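PDB 4Z8T: AvrRxo1-ORF1 from Xanthomonas oryzae pv. oryzicola, which is a type III effector with a polynucleotide kinase domain, probably a P-loop phosphotransferase related to zeta toxins, and forms a complex with its chaperone-like partner AvrRxo1-ORF2. Local coordinates for residues K287-K291 and E292-R296. Numbering follows the deposited sequence.
Sequences KVIDK and ELIDR
Asp-290 caps the start of helix 291-298: its OD1 takes the backbone N-H of Leu-293 at 2.8 Å, nearly straight (165° at the hydrogen) and met close to the line of the C-O bond. The carboxylate reaches this amide because chi1 of 58° sets CG between the backbone N and the carbonyl carbon, turning OD1 back over the first turn. The carbonyl of the same residue accepts from Ile-294 N at 3.1 Å, the first of the helical bonds, followed by Asp-295 N to Lys-291 O. From the next residue, Lys-291, NZ reaches along the first turn to form a salt bridge with Asp-295 OD2; the modelled 2.5 Å is very short, so its exact length is doubtful. The lysine runs extended and bends only at its last torsion, and it crosses the aspartate at a slant.

Ahead of the cap, Lys-287 folds back on itself, so that NZ donates to Val-288 O at 2.6 Å and keeps a long, 3.9 Å salt bridge to Asp-290 OD1. Its CG and NZ also lie against CD1 of Leu-293, NZ at 3.5 Å, the lysine and leucine chains running antiparallel alongside one another. Deeper in, CG2 of Ile-289 packs 4.0 Å from CG1 of Ile-294 and touches CD2 of Leu-293. Trp-322 of helix 322-331 covers Lys-287, Ile-289 and Leu-293, while Glu-292 packs on Asn-299 of a second copy of the protein.

The chemistry is that of an N-cap with a hydrophobic staple: the carboxylate of Asp-290 and the Ile-289/Ile-294 pair tie the loop to the first turn, and the negative charge at the helix start, probably offset in part by the ammonium of Lys-287, should interact favourably with the helix dipole.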
# COMPACT_ATOMS: atom_id res chain seq x y z
N LYS A 287 2.90 11.60 -11.67
CA LYS A 287 4.29 11.22 -11.48
C LYS A 287 5.13 11.49 -12.74
O LYS A 287 4.76 11.09 -13.84
CB LYS A 287 4.38 9.73 -11.10
CG LYS A 287 5.79 9.22 -10.90
CD LYS A 287 6.47 9.96 -9.77
CE LYS A 287 7.92 9.53 -9.60
NZ LYS A 287 8.78 9.93 -10.75
N VAL A 288 6.25 12.18 -12.57
CA VAL A 288 7.08 12.54 -13.71
C VAL A 288 8.11 11.47 -14.05
O VAL A 288 8.81 10.95 -13.18
CB VAL A 288 7.79 13.90 -13.47
CG1 VAL A 288 8.87 14.14 -14.53
CG2 VAL A 288 6.78 15.02 -13.49
N ILE A 289 8.19 11.13 -15.34
CA ILE A 289 9.21 10.21 -15.81
C ILE A 289 10.56 10.92 -15.79
O ILE A 289 10.87 11.70 -16.70
CB ILE A 289 8.89 9.73 -17.23
CG1 ILE A 289 7.55 9.01 -17.24
CG2 ILE A 289 9.99 8.82 -17.75
CD1 ILE A 289 7.04 8.72 -18.66
N ASP A 290 11.34 10.66 -14.75
CA ASP A 290 12.68 11.25 -14.62
C ASP A 290 13.77 10.18 -14.64
O ASP A 290 13.47 8.99 -14.76
CB ASP A 290 12.80 12.13 -13.37
CG ASP A 290 12.49 11.39 -12.06
OD1 ASP A 290 12.40 10.15 -12.05
OD2 ASP A 290 12.37 12.07 -11.01
N LYS A 291 15.03 10.59 -14.53
CA LYS A 291 16.14 9.64 -14.53
C LYS A 291 15.95 8.58 -13.45
O LYS A 291 16.19 7.39 -13.68
CB LYS A 291 17.48 10.35 -14.32
CG LYS A 291 18.69 9.41 -14.33
CD LYS A 291 19.92 10.07 -13.72
CE LYS A 291 21.17 9.21 -13.87
NZ LYS A 291 21.08 7.90 -13.19
N GLU A 292 15.49 9.02 -12.28
CA GLU A 292 15.32 8.11 -11.16
C GLU A 292 14.29 7.02 -11.48
O GLU A 292 14.56 5.84 -11.28
CB GLU A 292 14.91 8.88 -9.91
CG GLU A 292 14.46 8.00 -8.74
CD GLU A 292 15.32 6.76 -8.55
OE1 GLU A 292 16.57 6.86 -8.60
OE2 GLU A 292 14.73 5.68 -8.36
N LEU A 293 13.14 7.44 -11.99
CA LEU A 293 12.07 6.50 -12.35
C LEU A 293 12.57 5.48 -13.37
O LEU A 293 12.33 4.28 -13.22
CB LEU A 293 10.84 7.26 -12.87
CG LEU A 293 9.59 6.46 -13.27
CD1 LEU A 293 8.32 7.26 -13.01
CD2 LEU A 293 9.61 6.04 -14.74
N ILE A 294 13.25 5.95 -14.41
CA ILE A 294 13.78 5.04 -15.42
C ILE A 294 14.78 4.07 -14.79
O ILE A 294 14.71 2.88 -15.02
CB ILE A 294 14.39 5.81 -16.61
CG1 ILE A 294 13.32 6.69 -17.26
CG2 ILE A 294 14.96 4.84 -17.62
CD1 ILE A 294 13.84 7.64 -18.33
N ASP A 295 15.69 4.59 -13.97
CA ASP A 295 16.62 3.74 -13.25
C ASP A 295 15.90 2.77 -12.31
O ASP A 295 16.31 1.63 -12.17
CB ASP A 295 17.61 4.58 -12.43
CG ASP A 295 18.58 5.35 -13.30
OD1 ASP A 295 18.64 5.07 -14.52
OD2 ASP A 295 19.28 6.23 -12.75
N ARG A 296 14.84 3.25 -11.66
CA ARG A 296 14.09 2.40 -10.73
C ARG A 296 13.46 1.22 -11.45
O ARG A 296 13.54 0.09 -10.97
CB ARG A 296 13.00 3.20 -10.01
CG ARG A 296 12.09 2.34 -9.13
CD ARG A 296 11.18 3.16 -8.24
NE ARG A 296 10.35 4.10 -8.99
CZ ARG A 296 9.18 3.79 -9.55
NH1 ARG A 296 8.71 2.55 -9.47
NH2 ARG A 296 8.49 4.71 -10.21